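Local atomic coordinates of diguanylate cyclase/phosphodiesterase-domain containing protein (Thermotoga maritima MSB8, PDB entry 6KHU), a protein that belongs to the diguanylate cyclase (GGDEF) family, whose active members join two GTP molecules into cyclic di-GMP, and is itself a putative diguanylate cyclase. Residues Pro29-Thr37 with Asp72-Gly82; Lys83-Lys94 with Ile107-Asp115. All coordinates share one frame; numbering follows the deposited sequence.

Interaction 1: Pro29-Thr37 with Asp72-Gly82; sequences PYTIFFVKT and DTFALFVIGVG
Phe33 and Leu76 lie side by side on one face of two antiparallel strands and point the same way, with Phe33 CD1 3.8 Å from Leu76 CD2. Phe33 CG stands opposite its own carbonyl carbon (chi1 -60°), which swings the ring toward the Thr31 end of the strand, where Val78 is the cross-strand neighbour. There the two side chains cross at about a right angle, and Val78 CG2 lies in the ring plane, 3.6 Å from Phe33 CE1. Ile89 and Glu90 of helix 86-100 also touch this phenyl ring. On the reverse face, Phe34 lies against the small Ala75, its CE1 3.6 Å from Ala75 CB, while Thr73 CG2 approaches the same ring obliquely. Phe77 offers Ile32 little more than its CB, because its ring leads away to meet Phe12 of helix 9-26.

The pairing illustrates how a GGDEF domain is built: strands 30-37 and 73-79 are neighbours in the central sheet, with helices packed on both faces. Asp72, Thr73 and Phe74 appear to occupy the Asp-Glu-Phe places of the family signature, with threonine where the glutamate would be.

Polar side chains tie down both ends of the pair. Thr31 OG1 donates a short bond of 2.5 Å to Val81 O, approaching from well above the carbonyl plane, and also hydrogen-bonds Ser111 OG on the other neighbouring strand. At the far end, Asp72 O accepts twice from one residue, from Thr37 N at 2.9 Å and from Thr37 OG1 at 3.0 Å. Lys36 extends past Thr73 OG1 to bring its CE within 3.2 Å of Asp72 OD2, yet NZ stops beyond salt-bridge distance. A water donates to both Thr37 O and Asp72 OD2.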
loop_
_atom_site.group_PDB
_atom_site.type_symbol
_atom_site.label_atom_id
_atom_site.label_comp_id
_atom_site.label_asym_id
_atom_site.label_seq_id
_atom_site.Cartn_x
_atom_site.Cartn_y
_atom_site.Cartn_z
ATOM N N PRO A 29 -13.008 -9.292 -1.063
ATOM C CA PRO A 29 -12.169 -8.313 -1.754
ATOM C C PRO A 29 -11.012 -7.866 -0.873
ATOM O O PRO A 29 -11.010 -8.058 0.347
ATOM C CB PRO A 29 -13.139 -7.159 -2.027
ATOM C CG PRO A 29 -14.079 -7.210 -0.835
ATOM C CD PRO A 29 -14.154 -8.662 -0.381
ATOM N N TYR A 30 -10.004 -7.287 -1.530
ATOM C CA TYR A 30 -8.929 -6.581 -0.843
ATOM C C TYR A 30 -8.391 -5.512 -1.785
ATOM O O TYR A 30 -8.653 -5.536 -2.988
ATOM C CB TYR A 30 -7.804 -7.530 -0.390
ATOM C CG TYR A 30 -6.959 -8.057 -1.532
ATOM C CD1 TYR A 30 -7.397 -9.137 -2.298
ATOM C CD2 TYR A 30 -5.736 -7.473 -1.853
ATOM C CE1 TYR A 30 -6.644 -9.623 -3.351
ATOM C CE2 TYR A 30 -4.967 -7.951 -2.926
ATOM C CZ TYR A 30 -5.426 -9.034 -3.656
ATOM O OH TYR A 30 -4.690 -9.521 -4.706
ATOM N N THR A 31 -7.620 -4.575 -1.235
ATOM C CA THR A 31 -7.113 -3.462 -2.021
ATOM C C THR A 31 -5.628 -3.271 -1.767
ATOM O O THR A 31 -5.166 -3.383 -0.628
ATOM C CB THR A 31 -7.907 -2.185 -1.704
ATOM O OG1 THR A 31 -9.278 -2.393 -2.077
ATOM C CG2 THR A 31 -7.365 -0.998 -2.486
ATOM N N ILE A 32 -4.887 -3.005 -2.842
ATOM C CA ILE A 32 -3.456 -2.726 -2.804
ATOM C C ILE A 32 -3.254 -1.234 -3.032
ATOM O O ILE A 32 -3.813 -0.665 -3.977
ATOM C CB ILE A 32 -2.694 -3.530 -3.874
ATOM C CG1 ILE A 32 -2.941 -5.033 -3.704
ATOM C CG2 ILE A 32 -1.205 -3.220 -3.813
ATOM C CD1 ILE A 32 -2.417 -5.870 -4.857
ATOM N N PHE A 33 -2.449 -0.602 -2.184
ATOM C CA PHE A 33 -2.087 0.799 -2.344
ATOM C C PHE A 33 -0.584 0.887 -2.564
ATOM O O PHE A 33 0.187 0.193 -1.889
ATOM C CB PHE A 33 -2.473 1.660 -1.103
ATOM C CG PHE A 33 -3.948 1.677 -0.778
ATOM C CD1 PHE A 33 -4.536 0.622 -0.103
ATOM C CD2 PHE A 33 -4.730 2.772 -1.103
ATOM C CE1 PHE A 33 -5.874 0.637 0.214
ATOM C CE2 PHE A 33 -6.081 2.788 -0.793
ATOM C CZ PHE A 33 -6.654 1.711 -0.138
ATOM N N PHE A 34 -0.171 1.747 -3.504
ATOM C CA PHE A 34 1.229 2.128 -3.690
ATOM C C PHE A 34 1.406 3.610 -3.378
ATOM O O PHE A 34 0.607 4.442 -3.827
ATOM C CB PHE A 34 1.693 1.886 -5.138
ATOM C CG PHE A 34 2.239 0.513 -5.400
ATOM C CD1 PHE A 34 1.675 -0.606 -4.804
ATOM C CD2 PHE A 34 3.316 0.344 -6.277
ATOM C CE1 PHE A 34 2.179 -1.886 -5.064
ATOM C CE2 PHE A 34 3.824 -0.921 -6.551
ATOM C CZ PHE A 34 3.255 -2.044 -5.943
ATOM N N VAL A 35 2.466 3.947 -2.637
ATOM C CA VAL A 35 2.845 5.338 -2.387
ATOM C C VAL A 35 4.323 5.500 -2.735
ATOM O O VAL A 35 5.180 4.839 -2.141
ATOM C CB VAL A 35 2.583 5.762 -0.929
ATOM C CG1 VAL A 35 3.062 7.197 -0.696
ATOM C CG2 VAL A 35 1.101 5.640 -0.592
ATOM N N LYS A 36 4.622 6.361 -3.702
ATOM C CA LYS A 36 5.999 6.677 -4.059
ATOM C C LYS A 36 6.326 8.088 -3.591
ATOM O O LYS A 36 5.600 9.033 -3.914
ATOM C CB LYS A 36 6.229 6.558 -5.570
ATOM C CG LYS A 36 7.647 6.961 -5.986
ATOM C CD LYS A 36 7.990 6.503 -7.400
ATOM C CE LYS A 36 9.343 7.068 -7.817
ATOM N NZ LYS A 36 9.756 6.647 -9.185
ATOM N N THR A 37 7.406 8.224 -2.823
ATOM C CA THR A 37 7.874 9.529 -2.376
ATOM C C THR A 37 8.807 10.119 -3.415
ATOM O O THR A 37 9.681 9.425 -3.953
ATOM C CB THR A 37 8.611 9.442 -1.040
ATOM O OG1 THR A 37 9.700 8.514 -1.149
ATOM C CG2 THR A 37 7.678 8.985 0.040
ATOM N N ASP A 72 12.145 4.093 -2.666
ATOM C CA ASP A 72 11.280 5.240 -2.419
ATOM C C ASP A 72 9.783 4.920 -2.475
ATOM O O ASP A 72 8.963 5.847 -2.418
ATOM C CB ASP A 72 11.614 6.377 -3.402
ATOM C CG ASP A 72 11.390 5.998 -4.864
ATOM O OD1 ASP A 72 10.812 4.924 -5.156
ATOM O OD2 ASP A 72 11.795 6.804 -5.736
ATOM N N THR A 73 9.393 3.652 -2.594
ATOM C CA THR A 73 7.987 3.304 -2.739
ATOM C C THR A 73 7.582 2.355 -1.622
ATOM O O THR A 73 8.314 1.419 -1.299
ATOM C CB THR A 73 7.702 2.659 -4.111
ATOM O OG1 THR A 73 8.058 3.571 -5.160
ATOM C CG2 THR A 73 6.225 2.308 -4.249
ATOM N N PHE A 74 6.428 2.615 -1.017
ATOM C CA PHE A 74 5.799 1.663 -0.116
ATOM C C PHE A 74 4.613 1.006 -0.805
ATOM O O PHE A 74 3.978 1.595 -1.689
ATOM C CB PHE A 74 5.296 2.331 1.162
ATOM C CG PHE A 74 6.374 2.695 2.130
ATOM C CD1 PHE A 74 6.892 1.747 2.998
ATOM C CD2 PHE A 74 6.846 4.002 2.200
ATOM C CE1 PHE A 74 7.883 2.094 3.921
ATOM C CE2 PHE A 74 7.836 4.359 3.118
ATOM C CZ PHE A 74 8.354 3.402 3.976
ATOM N N ALA A 75 4.299 -0.207 -0.367
ATOM C CA ALA A 75 3.060 -0.859 -0.746
ATOM C C ALA A 75 2.298 -1.265 0.509
ATOM O O ALA A 75 2.870 -1.419 1.594
ATOM C CB ALA A 75 3.315 -2.070 -1.652
ATOM N N LEU A 76 0.988 -1.414 0.343
ATOM C CA LEU A 76 0.078 -1.782 1.413
ATOM C C LEU A 76 -1.046 -2.599 0.804
ATOM O O LEU A 76 -1.547 -2.261 -0.278
ATOM C CB LEU A 76 -0.501 -0.543 2.111
ATOM C CG LEU A 76 -1.772 -0.689 2.951
ATOM C CD1 LEU A 76 -1.444 -1.282 4.337
ATOM C CD2 LEU A 76 -2.475 0.671 3.103
ATOM N N PHE A 77 -1.447 -3.666 1.486
ATOM C CA PHE A 77 -2.728 -4.267 1.150
ATOM C C PHE A 77 -3.579 -4.407 2.400
ATOM O O PHE A 77 -3.061 -4.660 3.489
ATOM C CB PHE A 77 -2.576 -5.615 0.397
ATOM C CG PHE A 77 -1.953 -6.745 1.191
ATOM C CD1 PHE A 77 -2.724 -7.530 2.041
ATOM C CD2 PHE A 77 -0.611 -7.070 1.015
ATOM C CE1 PHE A 77 -2.165 -8.585 2.732
ATOM C CE2 PHE A 77 -0.036 -8.136 1.705
ATOM C CZ PHE A 77 -0.815 -8.894 2.565
ATOM N N VAL A 78 -4.889 -4.209 2.225
ATOM C CA VAL A 78 -5.872 -4.192 3.300
ATOM C C VAL A 78 -7.010 -5.136 2.905
ATOM O O VAL A 78 -7.677 -4.925 1.883
ATOM C CB VAL A 78 -6.399 -2.767 3.578
ATOM C CG1 VAL A 78 -5.294 -1.890 4.165
ATOM C CG2 VAL A 78 -6.900 -2.110 2.303
ATOM N N ILE A 79 -7.215 -6.180 3.687
ATOM C CA ILE A 79 -8.193 -7.184 3.300
ATOM C C ILE A 79 -9.593 -6.677 3.627
ATOM O O ILE A 79 -9.802 -5.880 4.555
ATOM C CB ILE A 79 -7.897 -8.535 3.977
ATOM C CG1 ILE A 79 -8.274 -8.471 5.449
ATOM C CG2 ILE A 79 -6.409 -8.931 3.799
ATOM C CD1 ILE A 79 -9.603 -9.132 5.754
ATOM N N GLY A 80 -10.568 -7.155 2.856
ATOM C CA GLY A 80 -11.945 -6.775 3.072
ATOM C C GLY A 80 -12.319 -5.425 2.499
ATOM O O GLY A 80 -13.466 -5.000 2.664
ATOM N N VAL A 81 -11.397 -4.741 1.832
ATOM C CA VAL A 81 -11.645 -3.413 1.278
ATOM C C VAL A 81 -11.835 -3.556 -0.222
ATOM O O VAL A 81 -10.914 -3.964 -0.932
ATOM C CB VAL A 81 -10.488 -2.456 1.603
ATOM C CG1 VAL A 81 -10.626 -1.132 0.833
ATOM C CG2 VAL A 81 -10.404 -2.220 3.114
ATOM N N GLY A 82 -13.031 -3.228 -0.711
ATOM C CA GLY A 82 -13.317 -3.220 -2.126
ATOM C C GLY A 82 -13.419 -1.812 -2.689
ATOM O O GLY A 82 -13.010 -0.828 -2.068
HETATM O O HOH W 1 11.934 9.256 -5.322
#

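Interaction 2: Lys83-Lys94 with Ile107-Asp115; sequences KETAPNIEERIK and IAYKSYPED
Lys83, in the loop that leads into helix 86-100, reaches across to Glu114 and Asp115, which follow strand 105-112. The helix belongs to a beta-alpha-beta crossover, linking strand 73-79 to the parallel edge strand 105-112, with strand 30-37 between them. From CB outward, each atom of the lysine has a neighbour. CB and CG lie beside Glu114, CG being 3.4 Å from Glu114 OE1. The chain then bends at chi2 (-64°) and again at chi3, carrying CD and CE over to Asp115. At the tip, NZ forms a salt bridge of 2.8 Å with Asp115 OD1, on its syn lone pair. The other oxygen, Asp115 OD2, accepts from Ser111 N at 2.8 Å, so both carboxylate oxygens are engaged. With an alanine at Asp115, Lys83 NZ would probably lose its counter-charge and Ser111 N its acceptor, leaving the end of the lysine free to swing.

At the first turn of the helix, Ala86 CB sits 3.6 Å from Tyr109 CE1; farther along, Ile93 CG2 meets Ile107 CD1. The Glu90 carboxylate reaches the edge of the Tyr109 ring, the planes 78° apart. At that ring's end, Tyr109 OH is 2.7 Å from a water that donates to Lys83 O.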
loop_
_atom_site.group_PDB
_atom_site.type_symbol
_atom_site.label_atom_id
_atom_site.label_comp_id
_atom_site.label_asym_id
_atom_site.label_seq_id
_atom_site.Cartn_x
_atom_site.Cartn_y
_atom_site.Cartn_z
ATOM N N LYS A 83 -13.999 -1.737 -3.897
ATOM C CA LYS A 83 -14.100 -0.463 -4.610
ATOM C C LYS A 83 -14.856 0.585 -3.807
ATOM O O LYS A 83 -14.553 1.778 -3.909
ATOM C CB LYS A 83 -14.801 -0.661 -5.958
ATOM C CG LYS A 83 -13.892 -1.153 -7.054
ATOM C CD LYS A 83 -12.810 -0.134 -7.374
ATOM C CE LYS A 83 -13.223 0.772 -8.529
ATOM N NZ LYS A 83 -12.025 1.468 -9.076
ATOM N N GLU A 84 -15.852 0.160 -3.024
ATOM C CA GLU A 84 -16.679 1.106 -2.280
ATOM C C GLU A 84 -15.855 1.898 -1.267
ATOM O O GLU A 84 -15.968 3.126 -1.189
ATOM C CB GLU A 84 -17.818 0.359 -1.582
ATOM C CG GLU A 84 -18.871 1.254 -0.938
ATOM C CD GLU A 84 -19.942 1.716 -1.915
ATOM O OE1 GLU A 84 -19.810 1.448 -3.129
ATOM O OE2 GLU A 84 -20.924 2.347 -1.465
ATOM N N THR A 85 -15.016 1.220 -0.478
ATOM C CA THR A 85 -14.337 1.892 0.625
ATOM C C THR A 85 -12.878 2.233 0.338
ATOM O O THR A 85 -12.286 3.013 1.091
ATOM C CB THR A 85 -14.419 1.039 1.892
ATOM O OG1 THR A 85 -13.937 -0.284 1.609
ATOM C CG2 THR A 85 -15.875 0.970 2.376
ATOM N N ALA A 86 -12.291 1.678 -0.717
ATOM C CA ALA A 86 -10.926 2.033 -1.090
ATOM C C ALA A 86 -10.690 3.534 -1.218
ATOM O O ALA A 86 -9.622 3.990 -0.771
ATOM C CB ALA A 86 -10.531 1.328 -2.396
ATOM N N PRO A 87 -11.580 4.340 -1.818
ATOM C CA PRO A 87 -11.294 5.788 -1.905
ATOM C C PRO A 87 -11.205 6.466 -0.553
ATOM O O PRO A 87 -10.437 7.425 -0.408
ATOM C CB PRO A 87 -12.473 6.341 -2.721
ATOM C CG PRO A 87 -13.012 5.158 -3.470
ATOM C CD PRO A 87 -12.813 3.993 -2.550
ATOM N N ASN A 88 -11.996 6.023 0.427
ATOM C CA ASN A 88 -11.919 6.610 1.761
ATOM C C ASN A 88 -10.546 6.383 2.379
ATOM O O ASN A 88 -9.994 7.277 3.032
ATOM C CB ASN A 88 -12.993 6.017 2.673
ATOM C CG ASN A 88 -14.406 6.140 2.103
ATOM O OD1 ASN A 88 -14.618 6.153 0.887
ATOM N ND2 ASN A 88 -15.384 6.211 2.997
ATOM N N ILE A 89 -9.991 5.181 2.208
ATOM C CA ILE A 89 -8.657 4.910 2.733
ATOM C C ILE A 89 -7.626 5.783 2.037
ATOM O O ILE A 89 -6.746 6.364 2.683
ATOM C CB ILE A 89 -8.322 3.416 2.606
ATOM C CG1 ILE A 89 -9.223 2.610 3.540
ATOM C CG2 ILE A 89 -6.840 3.173 2.919
ATOM C CD1 ILE A 89 -9.105 1.130 3.361
ATOM N N GLU A 90 -7.726 5.910 0.710
ATOM C CA GLU A 90 -6.782 6.764 -0.005
ATOM C C GLU A 90 -6.850 8.200 0.492
ATOM O O GLU A 90 -5.815 8.845 0.677
ATOM C CB GLU A 90 -7.037 6.732 -1.510
ATOM C CG GLU A 90 -5.927 7.427 -2.295
ATOM C CD GLU A 90 -6.271 7.642 -3.766
ATOM O OE1 GLU A 90 -7.382 8.129 -4.051
ATOM O OE2 GLU A 90 -5.432 7.313 -4.635
ATOM N N GLU A 91 -8.060 8.728 0.694
ATOM C CA GLU A 91 -8.180 10.095 1.194
ATOM C C GLU A 91 -7.526 10.232 2.565
ATOM O O GLU A 91 -6.843 11.228 2.838
ATOM C CB GLU A 91 -9.655 10.508 1.247
ATOM C CG GLU A 91 -9.922 12.004 1.038
ATOM C CD GLU A 91 -9.261 12.572 -0.219
ATOM O OE1 GLU A 91 -8.862 13.759 -0.197
ATOM O OE2 GLU A 91 -9.148 11.838 -1.231
ATOM N N ARG A 92 -7.706 9.229 3.435
ATOM C CA ARG A 92 -7.099 9.295 4.760
ATOM C C ARG A 92 -5.579 9.349 4.658
ATOM O O ARG A 92 -4.934 10.148 5.347
ATOM C CB ARG A 92 -7.547 8.100 5.617
ATOM C CG ARG A 92 -8.978 8.204 6.155
ATOM C CD ARG A 92 -9.514 6.850 6.633
ATOM N NE ARG A 92 -8.716 6.303 7.728
ATOM C CZ ARG A 92 -8.602 5.005 8.010
ATOM N NH1 ARG A 92 -7.844 4.611 9.034
ATOM N NH2 ARG A 92 -9.243 4.099 7.276
ATOM N N ILE A 93 -4.990 8.517 3.795
ATOM C CA ILE A 93 -3.541 8.559 3.606
ATOM C C ILE A 93 -3.115 9.947 3.127
ATOM O O ILE A 93 -2.157 10.540 3.649
ATOM C CB ILE A 93 -3.085 7.456 2.633
ATOM C CG1 ILE A 93 -3.371 6.062 3.219
ATOM C CG2 ILE A 93 -1.595 7.634 2.296
ATOM C CD1 ILE A 93 -3.402 4.965 2.185
ATOM N N LYS A 94 -3.847 10.498 2.147
ATOM C CA LYS A 94 -3.511 11.820 1.612
ATOM C C LYS A 94 -3.621 12.901 2.684
ATOM O O LYS A 94 -2.735 13.758 2.800
ATOM C CB LYS A 94 -4.415 12.154 0.419
ATOM C CG LYS A 94 -4.186 11.237 -0.806
ATOM C CD LYS A 94 -4.557 11.913 -2.135
ATOM C CE LYS A 94 -6.066 12.054 -2.280
ATOM N NZ LYS A 94 -6.471 12.432 -3.672
ATOM N N ILE A 107 0.180 8.521 -5.371
ATOM C CA ILE A 107 -0.524 7.426 -4.720
ATOM C C ILE A 107 -1.456 6.797 -5.743
ATOM O O ILE A 107 -2.005 7.481 -6.611
ATOM C CB ILE A 107 -1.306 7.902 -3.471
ATOM C CG1 ILE A 107 -1.997 6.733 -2.757
ATOM C CG2 ILE A 107 -2.334 8.944 -3.852
ATOM C CD1 ILE A 107 -2.460 7.083 -1.328
ATOM N N ALA A 108 -1.625 5.481 -5.643
ATOM C CA ALA A 108 -2.534 4.762 -6.527
ATOM C C ALA A 108 -2.993 3.494 -5.820
ATOM O O ALA A 108 -2.334 3.011 -4.896
ATOM C CB ALA A 108 -1.864 4.439 -7.868
ATOM N N TYR A 109 -4.149 2.967 -6.236
ATOM C CA TYR A 109 -4.649 1.733 -5.645
ATOM C C TYR A 109 -5.369 0.886 -6.688
ATOM O O TYR A 109 -5.881 1.401 -7.685
ATOM C CB TYR A 109 -5.573 2.007 -4.436
ATOM C CG TYR A 109 -6.886 2.684 -4.770
ATOM C CD1 TYR A 109 -7.972 1.951 -5.223
ATOM C CD2 TYR A 109 -7.039 4.058 -4.616
ATOM C CE1 TYR A 109 -9.175 2.565 -5.526
ATOM C CE2 TYR A 109 -8.242 4.683 -4.917
ATOM C CZ TYR A 109 -9.303 3.926 -5.371
ATOM O OH TYR A 109 -10.501 4.533 -5.668
ATOM N N LYS A 110 -5.396 -0.428 -6.439
ATOM C CA LYS A 110 -6.112 -1.395 -7.263
ATOM C C LYS A 110 -6.891 -2.308 -6.329
ATOM O O LYS A 110 -6.315 -2.850 -5.382
ATOM C CB LYS A 110 -5.155 -2.220 -8.121
ATOM C CG LYS A 110 -4.472 -1.454 -9.232
ATOM C CD LYS A 110 -5.378 -1.308 -10.428
ATOM C CE LYS A 110 -4.724 -0.469 -11.523
ATOM N NZ LYS A 110 -5.563 -0.470 -12.755
ATOM N N SER A 111 -8.193 -2.462 -6.568
ATOM C CA SER A 111 -9.039 -3.304 -5.727
ATOM C C SER A 111 -9.322 -4.628 -6.423
ATOM O O SER A 111 -9.641 -4.657 -7.617
ATOM C CB SER A 111 -10.359 -2.605 -5.389
ATOM O OG SER A 111 -10.121 -1.409 -4.670
ATOM N N TYR A 112 -9.195 -5.714 -5.683
ATOM C CA TYR A 112 -9.576 -7.020 -6.182
ATOM C C TYR A 112 -10.974 -7.343 -5.684
ATOM O O TYR A 112 -11.268 -7.120 -4.510
ATOM C CB TYR A 112 -8.599 -8.097 -5.688
ATOM C CG TYR A 112 -9.033 -9.522 -6.005
ATOM C CD1 TYR A 112 -8.712 -10.099 -7.220
ATOM C CD2 TYR A 112 -9.762 -10.287 -5.083
ATOM C CE1 TYR A 112 -9.100 -11.393 -7.538
ATOM C CE2 TYR A 112 -10.153 -11.607 -5.389
ATOM C CZ TYR A 112 -9.817 -12.142 -6.631
ATOM O OH TYR A 112 -10.183 -13.424 -6.980
ATOM N N PRO A 113 -11.877 -7.886 -6.508
ATOM C CA PRO A 113 -11.709 -8.286 -7.913
ATOM C C PRO A 113 -12.153 -7.262 -8.965
ATOM O O PRO A 113 -12.022 -7.555 -10.163
ATOM C CB PRO A 113 -12.605 -9.524 -8.009
ATOM C CG PRO A 113 -13.767 -9.173 -7.083
ATOM C CD PRO A 113 -13.162 -8.366 -5.952
ATOM N N GLU A 114 -12.657 -6.092 -8.555
ATOM C CA GLU A 114 -13.320 -5.218 -9.526
ATOM C C GLU A 114 -12.320 -4.537 -10.451
ATOM O O GLU A 114 -12.598 -4.345 -11.640
ATOM C CB GLU A 114 -14.179 -4.180 -8.805
ATOM C CG GLU A 114 -15.546 -4.713 -8.388
ATOM C CD GLU A 114 -16.688 -3.734 -8.665
ATOM O OE1 GLU A 114 -16.813 -2.732 -7.919
ATOM O OE2 GLU A 114 -17.466 -3.977 -9.619
ATOM N N ASP A 115 -11.153 -4.154 -9.931
ATOM C CA ASP A 115 -10.144 -3.545 -10.784
ATOM C C ASP A 115 -9.297 -4.588 -11.505
ATOM O O ASP A 115 -8.761 -4.298 -12.575
ATOM C CB ASP A 115 -9.220 -2.627 -9.966
ATOM C CG ASP A 115 -9.928 -1.388 -9.433
ATOM O OD1 ASP A 115 -10.932 -0.944 -10.040
ATOM O OD2 ASP A 115 -9.464 -0.853 -8.402
HETATM O O HOH W 2 -12.369 2.707 -6.161
#

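The centres of interaction 1 and interaction 2 lie about 8 Å apart, and the two come in series along the chain: the segment 72-82 closes the first, and Lys83 begins the second at once. Strand 30-37 joins them, with strand 73-79 on one side and strand 105-112 on the other. Backbone pairs such as Tyr30 with Tyr112 and Phe34 with Ala108 continue the sheet from one contact to the next, while helix 86-100 packs across the same sheet. Interaction 1 is thus the buried middle of the GGDEF-type fold and interaction 2 its partly buried margin. Beyond this margin, His96, farther along the helix, belongs to a zinc site seen in the crystal.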